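Local coordinates for translation initiation factor eIF2 assembly protein (PDB 4ZGP) that acts as an ATP-dependent chaperone of ATP-grasp fold that binds the eIF2 gamma subunit and enables its assembly with the alpha and beta subunits, at residues T25-Q28 / V29-C32; S274-E277 / S278-S281. All blocks are in the same frame, centred on the assembly; numbering follows the deposited sequence.

Interaction 1 (T25-Q28 / V29-C32)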
# COMPACT_ATOMS: atom_id res chain seq x y z
N THR A 25 -15.77 -6.05 5.61
CA THR A 25 -15.89 -6.13 7.06
C THR A 25 -14.75 -5.35 7.74
O THR A 25 -13.70 -5.13 7.15
CB THR A 25 -15.86 -7.57 7.57
OG1 THR A 25 -14.56 -8.12 7.36
CG2 THR A 25 -16.91 -8.43 6.86
N LYS A 26 -15.00 -4.95 8.98
CA LYS A 26 -13.98 -4.36 9.84
C LYS A 26 -12.70 -5.21 9.89
O LYS A 26 -11.60 -4.67 9.81
CB LYS A 26 -14.54 -4.17 11.25
CG LYS A 26 -13.50 -3.76 12.27
CD LYS A 26 -14.09 -3.76 13.69
CE LYS A 26 -14.51 -5.15 14.15
NZ LYS A 26 -13.54 -5.75 15.12
N ASN A 27 -12.85 -6.52 10.03
CA ASN A 27 -11.68 -7.39 10.10
C ASN A 27 -10.87 -7.36 8.81
O ASN A 27 -9.65 -7.44 8.82
CB ASN A 27 -12.09 -8.84 10.43
CG ASN A 27 -12.27 -9.06 11.94
OD1 ASN A 27 -11.93 -8.20 12.75
ND2 ASN A 27 -12.79 -10.22 12.32
N GLN A 28 -11.55 -7.24 7.68
CA GLN A 28 -10.82 -7.20 6.41
C GLN A 28 -9.94 -5.97 6.32
O GLN A 28 -8.83 -6.04 5.77
CB GLN A 28 -11.78 -7.21 5.23
CG GLN A 28 -12.30 -8.57 4.86
CD GLN A 28 -13.34 -8.44 3.77
OE1 GLN A 28 -14.47 -8.02 4.04
NE2 GLN A 28 -12.95 -8.71 2.53
N VAL A 29 -10.43 -4.85 6.85
CA VAL A 29 -9.66 -3.61 6.88
C VAL A 29 -8.49 -3.72 7.88
O VAL A 29 -7.35 -3.34 7.57
CB VAL A 29 -10.58 -2.40 7.23
CG1 VAL A 29 -9.76 -1.15 7.52
CG2 VAL A 29 -11.55 -2.14 6.08
N LEU A 30 -8.77 -4.26 9.05
CA LEU A 30 -7.74 -4.47 10.07
C LEU A 30 -6.61 -5.38 9.59
O LEU A 30 -5.44 -5.17 9.93
CB LEU A 30 -8.34 -5.05 11.36
CG LEU A 30 -9.17 -4.13 12.25
CD1 LEU A 30 -9.80 -4.93 13.39
CD2 LEU A 30 -8.32 -2.99 12.80
N HIS A 31 -6.95 -6.42 8.82
CA HIS A 31 -5.95 -7.37 8.35
C HIS A 31 -4.97 -6.76 7.34
O HIS A 31 -3.88 -7.29 7.13
CB HIS A 31 -6.62 -8.60 7.71
CG HIS A 31 -7.40 -9.42 8.69
ND1 HIS A 31 -8.39 -10.29 8.31
CD2 HIS A 31 -7.35 -9.46 10.04
CE1 HIS A 31 -8.91 -10.86 9.39
NE2 HIS A 31 -8.29 -10.38 10.45
N CYS A 32 -5.38 -5.66 6.72
CA CYS A 32 -4.57 -5.00 5.70
C CYS A 32 -3.70 -3.88 6.25
O CYS A 32 -2.98 -3.24 5.47
CB CYS A 32 -5.46 -4.44 4.58
SG CYS A 32 -6.04 -5.79 3.51
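His31 N donates to Asn27 O at 2.9 Å, and the imidazole of the same histidine lies against that acceptor. Asn27 O sits 3.0 Å above the ring plane, displaced toward the rim, so it meets a face. Because chi1 of His31 (-66°) sets CG beside its own backbone N, the ring folds back over this carbonyl; its ND1 is hydrogen-bonded to Asp240 OD2. One residue earlier, Leu30 N reaches Lys26 O at 3.0 Å, nearly straight at 167° and in the carbonyl plane. The apolar shafts follow that bond: Lys26 CG and Leu30 CD1 are 4.0 Å apart, the two chains running side by side.

These bonds belong to the short N-terminal helix 26-31, which opens with a capping box. Gln28 N donates to Thr25 OG1 at 3.2 Å, while Thr25 N returns a bond to Gln28 OE1 at 2.8 Å, the donor tilted 24° from the amide carbonyl plane. Val29 N to Thr25 O, at 3.3 Å, adds the first helical bond behind the box. Val29 O accepts from NE1 of the ATP-binding Trp118, and the buried Cys32 packs on Ile259 and Pro261 of strand 253-261.

Interaction 2 (S274-E277 / S278-S281)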
# COMPACT_ATOMS: atom_id res chain seq x y z
N SER A 274 -16.86 -4.54 -11.41
CA SER A 274 -17.95 -5.36 -11.93
C SER A 274 -17.39 -6.66 -12.44
O SER A 274 -17.88 -7.73 -12.10
CB SER A 274 -18.73 -4.64 -13.04
OG SER A 274 -19.17 -3.37 -12.60
N GLU A 275 -16.34 -6.61 -13.25
CA GLU A 275 -15.82 -7.87 -13.76
C GLU A 275 -15.06 -8.65 -12.67
O GLU A 275 -15.10 -9.87 -12.65
CB GLU A 275 -14.94 -7.66 -15.00
CG GLU A 275 -13.69 -6.86 -14.79
CD GLU A 275 -13.09 -6.36 -16.10
OE1 GLU A 275 -13.16 -7.09 -17.11
OE2 GLU A 275 -12.55 -5.23 -16.10
N LEU A 276 -14.40 -7.95 -11.75
CA LEU A 276 -13.66 -8.66 -10.69
C LEU A 276 -14.61 -9.44 -9.77
O LEU A 276 -14.32 -10.56 -9.36
CB LEU A 276 -12.83 -7.69 -9.86
CG LEU A 276 -11.60 -7.13 -10.57
CD1 LEU A 276 -11.05 -5.96 -9.73
CD2 LEU A 276 -10.54 -8.21 -10.82
N GLU A 277 -15.74 -8.81 -9.47
CA GLU A 277 -16.76 -9.41 -8.64
C GLU A 277 -17.41 -10.63 -9.29
O GLU A 277 -17.70 -11.62 -8.62
CB GLU A 277 -17.83 -8.38 -8.32
CG GLU A 277 -18.87 -8.84 -7.35
CD GLU A 277 -19.80 -7.71 -6.98
OE1 GLU A 277 -19.55 -6.56 -7.40
OE2 GLU A 277 -20.78 -7.98 -6.26
N SER A 278 -17.60 -10.58 -10.60
CA SER A 278 -18.28 -11.68 -11.27
C SER A 278 -17.29 -12.77 -11.69
O SER A 278 -17.68 -13.92 -11.92
CB SER A 278 -19.08 -11.16 -12.47
OG SER A 278 -18.22 -10.58 -13.43
N MET A 279 -16.01 -12.42 -11.74
CA MET A 279 -15.00 -13.35 -12.22
C MET A 279 -15.00 -14.65 -11.44
O MET A 279 -15.10 -14.66 -10.20
CB MET A 279 -13.62 -12.72 -12.18
CG MET A 279 -12.70 -13.20 -13.26
SD MET A 279 -11.19 -12.21 -13.29
CE MET A 279 -11.85 -10.55 -13.39
N ASN A 280 -14.90 -15.74 -12.18
CA ASN A 280 -14.89 -17.07 -11.61
C ASN A 280 -13.52 -17.40 -11.03
O ASN A 280 -12.51 -17.25 -11.70
CB ASN A 280 -15.28 -18.09 -12.69
CG ASN A 280 -15.35 -19.50 -12.17
OD1 ASN A 280 -15.42 -19.73 -10.96
ND2 ASN A 280 -15.35 -20.46 -13.08
N SER A 281 -13.48 -17.87 -9.78
CA SER A 281 -12.20 -18.13 -9.14
C SER A 281 -11.59 -19.47 -9.57
O SER A 281 -10.40 -19.71 -9.36
CB SER A 281 -12.34 -18.09 -7.61
OG SER A 281 -13.27 -19.05 -7.14
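Ser274 O takes two hydrogen bonds from Ser278, one from the backbone N and one from the hydroxyl OG, each 3.2 Å long and arriving from opposite faces of the carbonyl plane. This is the C-terminal end of helix 273-278, where a serine side chain turns back to the carbonyl four residues earlier and doubles the helical bond. A chi1 of 63° makes that return possible, since it holds OG between the backbone N and the carbonyl carbon, close to the preceding turn. Further along, the bonding degrades: Met279 N is 2.9 Å from Glu275 O, but its N-H...O angle of 128° makes the bond weak, and the bond to Leu276 O is weak as well. Met279 is also the first residue to leave helical backbone angles, which agrees with this fading pattern.

The apolar contact is made by Met279 and Leu276, which run side by side and point the same way, with Met279 CE 3.7 Å from Leu276 CD2. A bend at chi3 swings the methionine methyl back so that CE also approaches Glu275 O to 3.4 Å. Leu276, buried, continues inward onto Phe271 and onto Phe197 of strand 193-199, which seats the helix end on the larger sheet.

In the outer shell, Glu275 is steadied by Ser272 N at OE2 and by a salt bridge from OE1 to Arg289. At the helix end, Lys199 NZ gathers two backbone carbonyls by hydrogen bonds, Leu276 O and Met279 O.

How the interactions relate
Near the N terminus, interaction 1 comes first, within residues 25-32, and closes single helical turns of helix 26-31. Interaction 2, at 274-281, does the same at the far end of helix 273-278, shortly before strand 287-289. Each spans one continuous segment, so the two lie in series and neither encloses nor crosses the other. Their centres are 21 Å apart and their nearest atoms about 12 Å, without touching. Both nevertheless border the five-stranded mixed sheet: interaction 1 through strand 253-261, at one outer edge and near the nucleotide site, interaction 2 through the central strand 193-199, at the protein surface. Interaction 1 takes in an entire short helix, interaction 2 the exit from one.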